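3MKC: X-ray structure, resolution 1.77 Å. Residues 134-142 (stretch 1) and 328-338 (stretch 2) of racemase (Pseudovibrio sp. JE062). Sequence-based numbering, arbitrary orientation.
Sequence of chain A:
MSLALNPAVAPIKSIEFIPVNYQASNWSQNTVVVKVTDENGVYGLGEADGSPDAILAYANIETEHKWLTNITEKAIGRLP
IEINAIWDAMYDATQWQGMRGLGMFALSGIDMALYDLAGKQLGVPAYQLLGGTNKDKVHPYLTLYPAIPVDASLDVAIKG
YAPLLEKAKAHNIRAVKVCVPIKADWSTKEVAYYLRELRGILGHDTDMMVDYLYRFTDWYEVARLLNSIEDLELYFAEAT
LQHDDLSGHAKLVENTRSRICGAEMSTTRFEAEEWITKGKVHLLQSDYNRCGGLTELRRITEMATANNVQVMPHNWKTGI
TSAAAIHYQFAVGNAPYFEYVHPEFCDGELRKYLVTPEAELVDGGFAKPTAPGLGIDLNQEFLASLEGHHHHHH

Stretch 1 (134-142) NKDKVHPYL
Stretch 2 328-338: YQFAVGNAPYF

Segments distant in sequence often join through a few backbone bonds, with apolar side chains filling the space between, and this racemase gives a compact example. Stretch 1 is extended from Lys 137 to Leu 142 (Val 138 at phi/psi -123/153, Tyr 141 at -108/143), after a kink at Asp 136 (-89/-19). Stretch 2 leaves a helix at Ala 331, turns through Gly 333 (-42/137) and becomes extended by Phe 338 (-153/150). CA atoms lie 6.5 Å apart for Lys 135 and Phe 330, and 4.7 Å for Pro 140 and Tyr 337, so both chains advance in the same direction. Tyr 141 N donates to Phe 338 O (2.9 Å, 161°), while Tyr 337 CA approaches His 139 O at 3.2 Å in a CA-H...O contact.

At the helix end, Lys 135 (m, t, t, t) extends its ammonium to two carbonyls that accept no backbone bond within stretch 2: NZ donates to Gln 329 O and Gly 333 O, each at 2.8 Å. Val 138 (m) sets CG1 squarely over the Phe 330 ring, 3.4 Å from its centroid, and CG2 3.8 Å from Phe 338 CE2. Pro 140 CB covers a face of the Phe 338 ring (chi1 p), 3.7 Å from its centroid. A water accepts from His 139 N (2.9 Å) and Gln 329 NE2 (3.0 Å) and donates to Pro 336 O (2.8 Å), bridging polar groups beside these apolar contacts.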

# COMPACT_ATOMS: atom_id res chain seq x y z
N ASN A 134 -2.99 -20.70 -1.61
CA ASN A 134 -3.41 -21.75 -2.52
C ASN A 134 -3.26 -21.23 -3.95
O ASN A 134 -3.59 -21.91 -4.91
CB ASN A 134 -4.86 -22.16 -2.27
CG ASN A 134 -5.04 -22.87 -0.94
OD1 ASN A 134 -4.22 -23.70 -0.55
ND2 ASN A 134 -6.12 -22.55 -0.25
N LYS A 135 -2.78 -20.00 -4.07
CA LYS A 135 -2.57 -19.38 -5.38
C LYS A 135 -1.18 -19.76 -5.86
O LYS A 135 -0.23 -19.74 -5.08
CB LYS A 135 -2.68 -17.86 -5.26
CG LYS A 135 -3.98 -17.39 -4.63
CD LYS A 135 -3.93 -15.92 -4.21
CE LYS A 135 -5.18 -15.54 -3.43
NZ LYS A 135 -5.16 -14.16 -2.89
N ASP A 136 -1.02 -20.11 -7.13
CA ASP A 136 0.31 -20.45 -7.57
C ASP A 136 1.00 -19.17 -8.06
O ASP A 136 2.23 -19.11 -8.12
CB ASP A 136 0.27 -21.53 -8.66
CG ASP A 136 -0.14 -20.99 -10.00
OD1 ASP A 136 -1.17 -20.29 -10.07
OD2 ASP A 136 0.57 -21.29 -10.99
N LYS A 137 0.21 -18.14 -8.37
CA LYS A 137 0.74 -16.85 -8.82
C LYS A 137 -0.22 -15.70 -8.54
O LYS A 137 -1.43 -15.89 -8.43
CB LYS A 137 1.01 -16.88 -10.33
CG LYS A 137 2.04 -17.93 -10.77
CD LYS A 137 3.17 -17.29 -11.57
CE LYS A 137 2.64 -16.45 -12.73
NZ LYS A 137 3.73 -15.78 -13.48
N VAL A 138 0.32 -14.49 -8.43
CA VAL A 138 -0.52 -13.31 -8.21
C VAL A 138 -0.26 -12.30 -9.32
O VAL A 138 0.82 -12.28 -9.91
CB VAL A 138 -0.25 -12.66 -6.83
CG1 VAL A 138 -0.50 -13.67 -5.72
CG2 VAL A 138 1.18 -12.13 -6.77
N HIS A 139 -1.26 -11.46 -9.61
CA HIS A 139 -1.14 -10.46 -10.67
C HIS A 139 -1.44 -9.07 -10.16
O HIS A 139 -2.54 -8.79 -9.68
CB HIS A 139 -2.09 -10.79 -11.82
CG HIS A 139 -1.87 -12.15 -12.41
ND1 HIS A 139 -2.30 -13.30 -11.78
CD2 HIS A 139 -1.23 -12.54 -13.53
CE1 HIS A 139 -1.92 -14.35 -12.50
NE2 HIS A 139 -1.27 -13.91 -13.56
N PRO A 140 -0.46 -8.16 -10.26
CA PRO A 140 -0.70 -6.81 -9.78
C PRO A 140 -1.22 -5.92 -10.90
O PRO A 140 -1.18 -6.30 -12.07
CB PRO A 140 0.68 -6.36 -9.36
CG PRO A 140 1.52 -6.91 -10.51
CD PRO A 140 0.94 -8.32 -10.69
N TYR A 141 -1.73 -4.76 -10.53
CA TYR A 141 -2.14 -3.80 -11.55
C TYR A 141 -1.03 -2.78 -11.36
O TYR A 141 -0.56 -2.57 -10.23
CB TYR A 141 -3.53 -3.21 -11.29
CG TYR A 141 -3.67 -2.20 -10.17
CD1 TYR A 141 -3.16 -0.91 -10.29
CD2 TYR A 141 -4.37 -2.53 -9.01
CE1 TYR A 141 -3.36 0.04 -9.29
CE2 TYR A 141 -4.58 -1.58 -8.00
CZ TYR A 141 -4.07 -0.30 -8.15
OH TYR A 141 -4.26 0.62 -7.16
N LEU A 142 -0.57 -2.19 -12.44
CA LEU A 142 0.51 -1.22 -12.33
C LEU A 142 -0.02 0.19 -12.48
O LEU A 142 -0.77 0.49 -13.41
CB LEU A 142 1.57 -1.49 -13.40
CG LEU A 142 2.16 -2.90 -13.37
CD1 LEU A 142 3.26 -3.02 -14.42
CD2 LEU A 142 2.71 -3.21 -11.99
N TYR A 328 1.40 -10.15 0.85
CA TYR A 328 0.02 -9.83 1.20
C TYR A 328 -0.95 -10.48 0.21
O TYR A 328 -1.88 -11.20 0.59
CB TYR A 328 -0.20 -8.31 1.19
CG TYR A 328 -1.67 -7.93 1.20
CD1 TYR A 328 -2.39 -7.88 2.38
CD2 TYR A 328 -2.36 -7.74 -0.01
CE1 TYR A 328 -3.77 -7.65 2.38
CE2 TYR A 328 -3.73 -7.51 -0.02
CZ TYR A 328 -4.43 -7.47 1.18
OH TYR A 328 -5.80 -7.30 1.17
N GLN A 329 -0.73 -10.24 -1.08
CA GLN A 329 -1.63 -10.78 -2.09
C GLN A 329 -1.71 -12.30 -2.08
O GLN A 329 -2.75 -12.87 -2.36
CB GLN A 329 -1.26 -10.29 -3.49
CG GLN A 329 -2.32 -10.62 -4.55
CD GLN A 329 -3.59 -9.80 -4.39
OE1 GLN A 329 -3.80 -9.14 -3.37
NE2 GLN A 329 -4.45 -9.84 -5.40
N PHE A 330 -0.60 -12.96 -1.77
CA PHE A 330 -0.61 -14.42 -1.73
C PHE A 330 -1.41 -15.01 -0.57
O PHE A 330 -2.23 -15.91 -0.77
CB PHE A 330 0.82 -14.96 -1.67
CG PHE A 330 1.41 -15.23 -3.03
CD1 PHE A 330 0.97 -16.32 -3.78
CD2 PHE A 330 2.39 -14.39 -3.56
CE1 PHE A 330 1.49 -16.56 -5.05
CE2 PHE A 330 2.91 -14.63 -4.83
CZ PHE A 330 2.46 -15.72 -5.58
N ALA A 331 -1.19 -14.49 0.63
CA ALA A 331 -1.85 -15.04 1.81
C ALA A 331 -3.11 -14.34 2.29
O ALA A 331 -3.97 -14.98 2.90
CB ALA A 331 -0.85 -15.10 2.95
N VAL A 332 -3.21 -13.05 2.02
CA VAL A 332 -4.34 -12.25 2.51
C VAL A 332 -5.28 -11.71 1.44
O VAL A 332 -6.50 -11.70 1.64
CB VAL A 332 -3.82 -11.05 3.32
CG1 VAL A 332 -4.97 -10.35 4.03
CG2 VAL A 332 -2.77 -11.53 4.32
N GLY A 333 -4.72 -11.24 0.33
CA GLY A 333 -5.51 -10.67 -0.75
C GLY A 333 -6.80 -11.39 -1.10
O GLY A 333 -6.84 -12.62 -1.18
N ASN A 334 -7.86 -10.62 -1.32
CA ASN A 334 -9.15 -11.19 -1.68
C ASN A 334 -9.64 -10.67 -3.02
O ASN A 334 -10.79 -10.89 -3.39
CB ASN A 334 -10.19 -10.87 -0.59
CG ASN A 334 -10.64 -9.42 -0.59
OD1 ASN A 334 -10.09 -8.59 -1.31
ND2 ASN A 334 -11.63 -9.10 0.23
N ALA A 335 -8.75 -9.99 -3.75
CA ALA A 335 -9.10 -9.43 -5.05
C ALA A 335 -8.22 -9.95 -6.18
O ALA A 335 -7.16 -10.51 -5.94
CB ALA A 335 -9.02 -7.91 -4.99
N PRO A 336 -8.65 -9.75 -7.44
CA PRO A 336 -7.88 -10.22 -8.61
C PRO A 336 -6.53 -9.53 -8.78
O PRO A 336 -5.60 -10.11 -9.35
CB PRO A 336 -8.79 -9.90 -9.79
CG PRO A 336 -10.16 -9.81 -9.19
CD PRO A 336 -9.91 -9.14 -7.87
N TYR A 337 -6.43 -8.30 -8.30
CA TYR A 337 -5.19 -7.53 -8.42
C TYR A 337 -4.86 -6.82 -7.12
O TYR A 337 -5.64 -6.85 -6.16
CB TYR A 337 -5.33 -6.47 -9.52
CG TYR A 337 -5.92 -6.98 -10.82
CD1 TYR A 337 -5.22 -7.87 -11.62
CD2 TYR A 337 -7.18 -6.55 -11.25
CE1 TYR A 337 -5.75 -8.32 -12.83
CE2 TYR A 337 -7.72 -6.99 -12.46
CZ TYR A 337 -6.99 -7.87 -13.24
OH TYR A 337 -7.51 -8.32 -14.44
N PHE A 338 -3.69 -6.18 -7.10
CA PHE A 338 -3.21 -5.40 -5.97
C PHE A 338 -2.26 -4.35 -6.56
O PHE A 338 -1.65 -4.60 -7.61
CB PHE A 338 -2.50 -6.29 -4.94
CG PHE A 338 -1.21 -6.90 -5.42
CD1 PHE A 338 0.01 -6.47 -4.91
CD2 PHE A 338 -1.22 -7.91 -6.37
CE1 PHE A 338 1.20 -7.03 -5.34
CE2 PHE A 338 -0.02 -8.49 -6.81
CZ PHE A 338 1.19 -8.04 -6.29
O HOH W 1 -3.60 -11.32 -7.86